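Local structure of chorismate mutase (5TS9) at residues Q11-F15 with V128-I134. The protein probably catalyses the rearrangement of chorismate to prephenate. Numbering follows the deposited sequence.
Sequences QQDAF and VAPLRSI
The F15 ring points away from its own carbonyl carbon (chi1 -72°), and this carries it across to V128 and L131. V128 has chi1 82°, which puts CG1 between the backbone N and the carbonyl carbon and leaves CG2 anti to N, facing the F15 ring. V128 CG2 sits over one face of the F15 ring, toward the rim, 3.8 Å from its centroid and 25° off the normal, a CH-pi contact. The two side chains cross at about a right angle. The far end of the ring meets L131: F15 CZ is 3.6 Å from L131 CB. The carbonyl O of L131 lies in the ring plane, 3.5 Å from F15 CZ, so it faces the ring edge.

The chain is helical without strands, consistent with the all-helical type II (AroQ) chorismate mutase fold, and this contact lies near one end of it. The short helix 10-14, just before the long helix 16-39, packs on the loop between helices 106-128 and 137-151. Within that loop the backbone turns tightly, and L131 N is hydrogen-bonded to V128 O (2.9 Å). F15 also touches C137, L140 and A144 of helix 137-151, so its ring is buried between loop and helix. C137 is disulfide-bonded to C170.

L131 splits its two methyls between A14 and Q11. L131 CD1 presses on A14 CB at 3.4 Å, closer than usual for two carbons. L131 CD2 lies 3.6 Å from Q11 CG. The Q11 chain is extended beyond CG and runs out past L131 to I134, whose side chain comes from the opposite direction. There Q11 NE2 approaches I134 CD1 to 3.3 Å, a polar group against a methyl. R132 forms a salt bridge with D69 of helix 67-95 and hydrogen bonds to the carbonyl oxygens of R168 and I169 near the C-terminus.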
ATOM      1  N   GLN A  11      -3.486 -23.988  15.062  1.00 41.88           N
ATOM      2  CA  GLN A  11      -2.680 -22.788  14.885  1.00 44.19           C
ATOM      3  C   GLN A  11      -2.983 -22.122  13.549  1.00 48.67           C
ATOM      4  O   GLN A  11      -3.159 -20.902  13.489  1.00 47.33           O
ATOM      5  CB  GLN A  11      -1.191 -23.127  14.993  1.00 47.18           C
ATOM      6  CG  GLN A  11      -0.571 -22.859  16.358  1.00 46.99           C
ATOM      7  CD  GLN A  11       0.886 -23.307  16.443  1.00 50.96           C
ATOM      8  OE1 GLN A  11       1.516 -23.608  15.424  1.00 48.66           O
ATOM      9  NE2 GLN A  11       1.423 -23.366  17.669  1.00 47.81           N
ATOM     10  N   GLN A  12      -3.069 -22.912  12.471  1.00 56.60           N
ATOM     11  CA  GLN A  12      -3.379 -22.357  11.156  1.00 62.18           C
ATOM     12  C   GLN A  12      -4.708 -21.616  11.148  1.00 59.74           C
ATOM     13  O   GLN A  12      -4.933 -20.776  10.271  1.00 63.33           O
ATOM     14  CB  GLN A  12      -3.393 -23.471  10.100  1.00 67.56           C
ATOM     15  N   ASP A  13      -5.594 -21.922  12.098  1.00 58.38           N
ATOM     16  CA  ASP A  13      -6.838 -21.193  12.277  1.00 53.09           C
ATOM     17  C   ASP A  13      -6.706 -20.021  13.229  1.00 43.26           C
ATOM     18  O   ASP A  13      -7.575 -19.143  13.222  1.00 34.92           O
ATOM     19  CB  ASP A  13      -7.943 -22.108  12.828  1.00 53.53           C
ATOM     20  CG  ASP A  13      -8.483 -23.059  11.792  1.00 63.20           C
ATOM     21  OD1 ASP A  13      -9.345 -23.889  12.154  1.00 65.82           O
ATOM     22  OD2 ASP A  13      -8.038 -22.985  10.622  1.00 71.04           O
ATOM     23  N   ALA A  14      -5.658 -20.005  14.057  1.00 42.19           N
ATOM     24  CA  ALA A  14      -5.636 -19.110  15.213  1.00 45.99           C
ATOM     25  C   ALA A  14      -5.647 -17.637  14.809  1.00 35.53           C
ATOM     26  O   ALA A  14      -6.165 -16.789  15.551  1.00 35.06           O
ATOM     27  CB  ALA A  14      -4.413 -19.410  16.072  1.00 51.38           C
ATOM     28  N   PHE A  15      -5.084 -17.308  13.656  1.00 27.96           N
ATOM     29  CA  PHE A  15      -5.056 -15.922  13.211  1.00 26.42           C
ATOM     30  C   PHE A  15      -6.300 -15.531  12.424  1.00 26.40           C
ATOM     31  O   PHE A  15      -6.422 -14.362  12.017  1.00 22.43           O
ATOM     32  CB  PHE A  15      -3.793 -15.668  12.371  1.00 28.64           C
ATOM     33  CG  PHE A  15      -2.523 -15.648  13.183  1.00 26.16           C
ATOM     34  CD1 PHE A  15      -2.181 -14.533  13.928  1.00 24.55           C
ATOM     35  CD2 PHE A  15      -1.685 -16.753  13.224  1.00 36.82           C
ATOM     36  CE1 PHE A  15      -1.019 -14.510  14.695  1.00 24.41           C
ATOM     37  CE2 PHE A  15      -0.525 -16.741  13.988  1.00 28.88           C
ATOM     38  CZ  PHE A  15      -0.187 -15.625  14.718  1.00 23.68           C
ATOM     39  N   VAL A 128      -4.342 -13.442  20.272  1.00 30.22           N
ATOM     40  CA  VAL A 128      -3.385 -14.267  19.540  1.00 25.03           C
ATOM     41  C   VAL A 128      -1.939 -13.930  19.904  1.00 32.89           C
ATOM     42  O   VAL A 128      -1.005 -14.476  19.304  1.00 32.28           O
ATOM     43  CB  VAL A 128      -3.624 -14.173  18.023  1.00 32.68           C
ATOM     44  CG1 VAL A 128      -2.973 -12.923  17.424  1.00 28.96           C
ATOM     45  CG2 VAL A 128      -3.153 -15.425  17.338  1.00 36.86           C
ATOM     46  N   ALA A 129      -1.737 -13.068  20.902  1.00 28.26           N
ATOM     47  CA  ALA A 129      -0.441 -12.627  21.397  1.00 31.36           C
ATOM     48  C   ALA A 129       0.587 -13.752  21.519  1.00 41.78           C
ATOM     49  O   ALA A 129       1.740 -13.555  21.123  1.00 45.22           O
ATOM     50  CB  ALA A 129      -0.608 -11.936  22.753  1.00 36.21           C
ATOM     51  N   PRO A 130       0.235 -14.929  22.065  1.00 48.37           N
ATOM     52  CA  PRO A 130       1.246 -15.995  22.149  1.00 55.21           C
ATOM     53  C   PRO A 130       1.880 -16.351  20.814  1.00 53.64           C
ATOM     54  O   PRO A 130       3.102 -16.504  20.759  1.00 58.45           O
ATOM     55  CB  PRO A 130       0.462 -17.181  22.731  1.00 58.23           C
ATOM     56  CG  PRO A 130      -0.618 -16.561  23.505  1.00 56.79           C
ATOM     57  CD  PRO A 130      -1.019 -15.334  22.737  1.00 50.63           C
ATOM     58  N   LEU A 131       1.101 -16.466  19.735  1.00 41.30           N
ATOM     59  CA  LEU A 131       1.636 -16.981  18.480  1.00 33.36           C
ATOM     60  C   LEU A 131       2.316 -15.926  17.621  1.00 30.42           C
ATOM     61  O   LEU A 131       2.788 -16.261  16.529  1.00 30.87           O
ATOM     62  CB  LEU A 131       0.531 -17.646  17.665  1.00 26.88           C
ATOM     63  CG  LEU A 131      -0.276 -18.643  18.485  1.00 33.53           C
ATOM     64  CD1 LEU A 131      -1.671 -18.674  17.965  1.00 38.00           C
ATOM     65  CD2 LEU A 131       0.352 -20.023  18.430  1.00 37.60           C
ATOM     66  N   ARG A 132       2.364 -14.668  18.066  1.00 29.96           N
ATOM     67  CA  ARG A 132       2.899 -13.617  17.210  1.00 27.87           C
ATOM     68  C   ARG A 132       4.411 -13.723  17.030  1.00 29.06           C
ATOM     69  O   ARG A 132       4.940 -13.242  16.023  1.00 24.22           O
ATOM     70  CB  ARG A 132       2.505 -12.250  17.774  1.00 29.91           C
ATOM     71  CG  ARG A 132       1.007 -11.953  17.636  1.00 22.98           C
ATOM     72  CD  ARG A 132       0.669 -10.577  18.164  1.00 22.65           C
ATOM     73  NE  ARG A 132       1.227  -9.543  17.291  1.00 24.84           N
ATOM     74  CZ  ARG A 132       1.217  -8.245  17.568  1.00 24.98           C
ATOM     75  NH1 ARG A 132       0.683  -7.819  18.716  1.00 22.17           N
ATOM     76  NH2 ARG A 132       1.737  -7.381  16.698  1.00 24.20           N
ATOM     77  N   SER A 133       5.121 -14.364  17.958  1.00 27.96           N
ATOM     78  CA  SER A 133       6.560 -14.538  17.815  1.00 27.48           C
ATOM     79  C   SER A 133       6.944 -15.986  17.521  1.00 33.08           C
ATOM     80  O   SER A 133       8.121 -16.343  17.634  1.00 29.83           O
ATOM     81  CB  SER A 133       7.277 -14.034  19.064  1.00 40.40           C
ATOM     82  OG  SER A 133       6.969 -14.845  20.186  1.00 42.14           O
ATOM     83  N   ILE A 134       5.977 -16.817  17.131  1.00 28.36           N
ATOM     84  CA  ILE A 134       6.226 -18.218  16.832  1.00 34.39           C
ATOM     85  C   ILE A 134       6.925 -18.325  15.484  1.00 33.33           C
ATOM     86  O   ILE A 134       6.766 -17.470  14.614  1.00 27.69           O
ATOM     87  CB  ILE A 134       4.897 -19.000  16.871  1.00 39.08           C
ATOM     88  CG1 ILE A 134       5.142 -20.471  17.141  1.00 41.31           C
ATOM     89  CG2 ILE A 134       4.100 -18.811  15.580  1.00 39.88           C
ATOM     90  CD1 ILE A 134       3.868 -21.257  17.241  1.00 47.94           C
TER